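Local coordinates for protein vibralactone Cyclase (Boreostereum vibrans, PDB 6KD0) that probably catalyses the cyclization that forms the fused bicyclic beta-lactone of vibralactone, using an alpha/beta hydrolase fold, at residues Pro20-Ala24 with Phe25-Thr29; Arg39-Trp42 with Asp43-Ile47. All blocks are in the same frame, centred on the assembly; numbering follows the deposited sequence.

In the fold
The two contacts follow each other along the N-terminal part of the chain. Interaction 1 spans the end of helix 18-24 and the start of the loop that leads to helix 35-54; interaction 2 lies within that second helix. Their centres are about 16 Å apart, on the same side of the chain's centre, and they meet directly where CZ of Phe25 packs on CZ of Phe41 at 3.8 Å. Both reach the region of helix 313-316: Trp22 and Phe25 touch Phe317, while Trp42 and Val46 touch Leu316. These N-terminal helices precede the first strand, 64-73, of the mixed eight-stranded sheet, and Trp42 brings interaction 2 near a probable Ser177-His311-Asp281 catalytic triad.

Interaction 1 of 2, residues Pro20-Ala24 with Phe25-Thr29; sequences PVWAA and FPQPT
Phe25 N donates to Trp22 O at 3.1 Å, an i to i+3 bond where the chain leaves helix 18-24. Beyond it the backbone runs extended through Phe25, Pro26 and Gln27. A water donates to both Ala23 O and, at 2.6 Å, Phe25 O, bridging the last turn to the departing chain. Trp22 and Phe25 both carry CG anti to the backbone N (chi1 -177° for Trp22), which brings the two rings side by side, with Trp22 CZ3 against Phe25 CD2 at 3.3 Å. Their planes lie within 20° of parallel but are slid apart, with centroids 5.3 Å from each other, so overlap is slight. Gln27, bent at chi2, brings OE1 over one face of the indole near its rim, 3.9 Å from Trp22 CZ2, with the amide and ring planes 23° apart. Phe18 and Pro235 also meet Trp22, and Phe317 sets its ring edge-to-face with Phe25. This is a helix-to-loop junction whose i to i+3 turn carries an aromatic pair, packing the N-terminal segment onto the body of the alpha/beta hydrolase fold.

Interaction 2 of 2, residues Arg39-Trp42 with Asp43-Ile47; sequences RAFW and DEVVI
Trp42 carries Val46 over one face of its indole and Ile47 at its edge. Val46 CG1 makes a CH-pi contact, 3.8 Å from the centroid of the six-membered ring and 20° off the ring normal, displaced toward the rim near CZ3; Ile47 CG1 comes up close to the ring plane, 4.1 Å from Trp42 CE3. The Phe41 ring is met obliquely by two valines: Val46 CG2 lies 3.4 Å from CE2, and Val45 CB 3.7 Å from CE1. Val46 thus divides its branches, CG1 (anti to the backbone N, chi1 -179°) going to the indole and CG2 to the phenyl ring. All this lies on helix 35-54, where the turn widens locally into a pi-type turn at 43-46. Asp43 N to Arg39 O and Glu44 N to Ala40 O keep the alpha-helical i to i+4 spacing, whereas Phe41 O accepts two bonds, from Val45 N, 2.9 Å from Phe41 O and lying out of the carbonyl plane, and from Val46 N, 3.1 Å from it and in that plane. Ile47 N then bonds Trp42 O in the i to i+5 manner. Glu44 reaches back past Ala40, its OE2 3.7 Å from Ala40 CB. Arg39 points away to a salt bridge with Glu139 and a hydrogen bond to Ala107 O, while Met315 and Leu316 of helix 313-316 pack on Trp42, whose side chain lies near, without touching, the residues of a probable Ser-His-Asp triad.

Interaction 1 of 2, residues Pro20-Ala24 with Phe25-Thr29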
loop_
_atom_site.group_PDB
_atom_site.type_symbol
_atom_site.label_atom_id
_atom_site.label_comp_id
_atom_site.label_asym_id
_atom_site.label_seq_id
_atom_site.Cartn_x
_atom_site.Cartn_y
_atom_site.Cartn_z
ATOM N N PRO A 20 -20.524 10.729 12.462
ATOM C CA PRO A 20 -21.711 9.873 12.666
ATOM C C PRO A 20 -21.475 8.422 12.279
ATOM O O PRO A 20 -21.934 7.500 12.981
ATOM C CB PRO A 20 -22.797 10.527 11.792
ATOM C CG PRO A 20 -22.132 11.524 10.936
ATOM C CD PRO A 20 -20.744 11.770 11.440
ATOM N N VAL A 21 -20.741 8.198 11.184
ATOM C CA VAL A 21 -20.418 6.836 10.762
ATOM C C VAL A 21 -19.613 6.129 11.838
ATOM O O VAL A 21 -19.845 4.951 12.142
ATOM C CB VAL A 21 -19.654 6.852 9.426
ATOM C CG1 VAL A 21 -19.141 5.463 9.098
ATOM C CG2 VAL A 21 -20.553 7.372 8.319
ATOM N N TRP A 22 -18.637 6.831 12.413
ATOM C CA TRP A 22 -17.839 6.248 13.492
ATOM C C TRP A 22 -18.702 5.950 14.710
ATOM O O TRP A 22 -18.519 4.922 15.376
ATOM C CB TRP A 22 -16.691 7.194 13.859
ATOM C CG TRP A 22 -15.781 6.631 14.917
ATOM C CD1 TRP A 22 -15.538 7.154 16.158
ATOM C CD2 TRP A 22 -15.020 5.425 14.833
ATOM N NE1 TRP A 22 -14.659 6.350 16.845
ATOM C CE2 TRP A 22 -14.330 5.279 16.056
ATOM C CE3 TRP A 22 -14.847 4.455 13.840
ATOM C CZ2 TRP A 22 -13.479 4.217 16.306
ATOM C CZ3 TRP A 22 -13.996 3.389 14.100
ATOM C CH2 TRP A 22 -13.328 3.278 15.322
ATOM N N ALA A 23 -19.653 6.840 15.013
ATOM C CA ALA A 23 -20.530 6.622 16.157
ATOM C C ALA A 23 -21.341 5.341 16.003
ATOM O O ALA A 23 -21.680 4.700 17.006
ATOM C CB ALA A 23 -21.447 7.830 16.359
ATOM N N ALA A 24 -21.654 4.935 14.771
ATOM C CA ALA A 24 -22.400 3.683 14.612
ATOM C C ALA A 24 -21.528 2.437 14.424
ATOM O O ALA A 24 -22.071 1.324 14.381
ATOM C CB ALA A 24 -23.369 3.776 13.435
ATOM N N PHE A 25 -20.213 2.576 14.312
ATOM C CA PHE A 25 -19.343 1.417 14.084
ATOM C C PHE A 25 -19.333 0.515 15.311
ATOM O O PHE A 25 -19.094 1.003 16.419
ATOM C CB PHE A 25 -17.930 1.891 13.766
ATOM C CG PHE A 25 -16.947 0.778 13.485
ATOM C CD1 PHE A 25 -17.121 -0.071 12.404
ATOM C CD2 PHE A 25 -15.829 0.607 14.290
ATOM C CE1 PHE A 25 -16.199 -1.082 12.136
ATOM C CE2 PHE A 25 -14.903 -0.399 14.030
ATOM C CZ PHE A 25 -15.091 -1.242 12.949
ATOM N N PRO A 26 -19.608 -0.782 15.172
ATOM C CA PRO A 26 -19.543 -1.687 16.330
ATOM C C PRO A 26 -18.094 -1.937 16.721
ATOM O O PRO A 26 -17.281 -2.325 15.883
ATOM C CB PRO A 26 -20.209 -2.970 15.821
ATOM C CG PRO A 26 -20.854 -2.620 14.515
ATOM C CD PRO A 26 -20.064 -1.473 13.959
ATOM N N GLN A 27 -17.774 -1.723 18.002
ATOM C CA GLN A 27 -16.412 -2.000 18.441
ATOM C C GLN A 27 -16.386 -3.215 19.360
ATOM O O GLN A 27 -17.329 -3.420 20.131
ATOM C CB GLN A 27 -15.816 -0.796 19.172
ATOM C CG GLN A 27 -15.129 0.219 18.262
ATOM C CD GLN A 27 -15.384 1.652 18.694
ATOM O OE1 GLN A 27 -16.282 2.314 18.176
ATOM N NE2 GLN A 27 -14.596 2.137 19.648
ATOM N N PRO A 28 -15.346 -4.045 19.305
ATOM C CA PRO A 28 -15.302 -5.209 20.196
ATOM C C PRO A 28 -15.157 -4.757 21.639
ATOM O O PRO A 28 -14.686 -3.657 21.936
ATOM C CB PRO A 28 -14.067 -5.979 19.719
ATOM C CG PRO A 28 -13.171 -4.898 19.190
ATOM C CD PRO A 28 -14.104 -3.914 18.519
ATOM N N THR A 29 -15.586 -5.625 22.550
ATOM C CA THR A 29 -15.489 -5.297 23.967
ATOM C C THR A 29 -14.092 -5.537 24.535
ATOM O O THR A 29 -13.791 -5.029 25.618
ATOM C CB THR A 29 -16.527 -6.094 24.758
ATOM O OG1 THR A 29 -16.431 -7.487 24.421
ATOM C CG2 THR A 29 -17.937 -5.579 24.435
HETATM O O HOH W 1 -20.261 2.249 18.352
#

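Interaction 2 of 2, residues Arg39-Trp42 with Asp43-Ile47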
loop_
_atom_site.group_PDB
_atom_site.type_symbol
_atom_site.label_atom_id
_atom_site.label_comp_id
_atom_site.label_asym_id
_atom_site.label_seq_id
_atom_site.Cartn_x
_atom_site.Cartn_y
_atom_site.Cartn_z
ATOM N N ARG A 39 -7.258 -11.032 12.588
ATOM C CA ARG A 39 -7.328 -11.777 11.335
ATOM C C ARG A 39 -8.765 -12.203 11.032
ATOM O O ARG A 39 -9.250 -12.048 9.897
ATOM C CB ARG A 39 -6.404 -12.983 11.405
ATOM C CG ARG A 39 -4.928 -12.610 11.398
ATOM C CD ARG A 39 -3.992 -13.805 11.675
ATOM N NE ARG A 39 -2.606 -13.458 11.364
ATOM C CZ ARG A 39 -1.531 -14.164 11.712
ATOM N NH1 ARG A 39 -1.655 -15.296 12.408
ATOM N NH2 ARG A 39 -0.323 -13.736 11.350
ATOM N N ALA A 40 -9.470 -12.730 12.045
ATOM C CA ALA A 40 -10.855 -13.160 11.848
ATOM C C ALA A 40 -11.758 -11.986 11.519
ATOM O O ALA A 40 -12.746 -12.145 10.793
ATOM C CB ALA A 40 -11.375 -13.882 13.094
ATOM N N PHE A 41 -11.458 -10.803 12.072
ATOM C CA PHE A 41 -12.290 -9.632 11.809
ATOM C C PHE A 41 -12.179 -9.215 10.355
ATOM O O PHE A 41 -13.179 -8.833 9.716
ATOM C CB PHE A 41 -11.875 -8.473 12.720
ATOM C CG PHE A 41 -12.706 -7.217 12.530
ATOM C CD1 PHE A 41 -14.060 -7.204 12.860
ATOM C CD2 PHE A 41 -12.133 -6.057 12.031
ATOM C CE1 PHE A 41 -14.823 -6.061 12.687
ATOM C CE2 PHE A 41 -12.898 -4.898 11.865
ATOM C CZ PHE A 41 -14.239 -4.904 12.187
ATOM N N TRP A 42 -10.949 -9.231 9.825
ATOM C CA TRP A 42 -10.784 -8.948 8.401
ATOM C C TRP A 42 -11.446 -10.024 7.546
ATOM O O TRP A 42 -12.086 -9.714 6.535
ATOM C CB TRP A 42 -9.298 -8.789 8.055
ATOM C CG TRP A 42 -8.861 -7.380 8.312
ATOM C CD1 TRP A 42 -8.485 -6.848 9.505
ATOM C CD2 TRP A 42 -8.819 -6.309 7.355
ATOM N NE1 TRP A 42 -8.201 -5.503 9.353
ATOM C CE2 TRP A 42 -8.389 -5.154 8.039
ATOM C CE3 TRP A 42 -9.092 -6.221 5.987
ATOM C CZ2 TRP A 42 -8.221 -3.924 7.399
ATOM C CZ3 TRP A 42 -8.930 -5.011 5.353
ATOM C CH2 TRP A 42 -8.493 -3.871 6.061
ATOM N N ASP A 43 -11.334 -11.291 7.956
ATOM C CA ASP A 43 -11.892 -12.389 7.159
ATOM C C ASP A 43 -13.424 -12.412 7.181
ATOM O O ASP A 43 -14.061 -12.820 6.199
ATOM C CB ASP A 43 -11.341 -13.720 7.670
ATOM C CG ASP A 43 -11.808 -14.903 6.845
ATOM O OD1 ASP A 43 -11.459 -14.976 5.646
ATOM O OD2 ASP A 43 -12.524 -15.762 7.405
ATOM N N GLU A 44 -14.032 -12.005 8.293
ATOM C CA GLU A 44 -15.455 -12.228 8.527
ATOM C C GLU A 44 -16.292 -10.973 8.374
ATOM O O GLU A 44 -17.490 -11.068 8.081
ATOM C CB GLU A 44 -15.665 -12.823 9.930
ATOM C CG GLU A 44 -15.171 -14.271 10.031
ATOM C CD GLU A 44 -14.925 -14.760 11.461
ATOM O OE1 GLU A 44 -15.407 -14.126 12.425
ATOM O OE2 GLU A 44 -14.233 -15.787 11.617
ATOM N N VAL A 45 -15.692 -9.799 8.549
ATOM C CA VAL A 45 -16.454 -8.564 8.554
ATOM C C VAL A 45 -15.940 -7.630 7.465
ATOM O O VAL A 45 -16.702 -7.224 6.583
ATOM C CB VAL A 45 -16.413 -7.874 9.935
ATOM C CG1 VAL A 45 -17.173 -6.543 9.881
ATOM C CG2 VAL A 45 -17.031 -8.774 10.995
ATOM N N VAL A 46 -14.646 -7.292 7.493
ATOM C CA VAL A 46 -14.187 -6.183 6.652
ATOM C C VAL A 46 -14.263 -6.553 5.175
ATOM O O VAL A 46 -14.854 -5.823 4.368
ATOM C CB VAL A 46 -12.768 -5.739 7.050
ATOM C CG1 VAL A 46 -12.345 -4.580 6.192
ATOM C CG2 VAL A 46 -12.733 -5.334 8.508
ATOM N N ILE A 47 -13.675 -7.679 4.793
ATOM C CA ILE A 47 -13.637 -8.037 3.374
ATOM C C ILE A 47 -15.030 -8.437 2.892
ATOM O O ILE A 47 -15.428 -7.995 1.805
ATOM C CB ILE A 47 -12.597 -9.134 3.092
ATOM C CG1 ILE A 47 -11.193 -8.618 3.433
ATOM C CG2 ILE A 47 -12.627 -9.535 1.606
ATOM C CD1 ILE A 47 -10.133 -9.689 3.448
#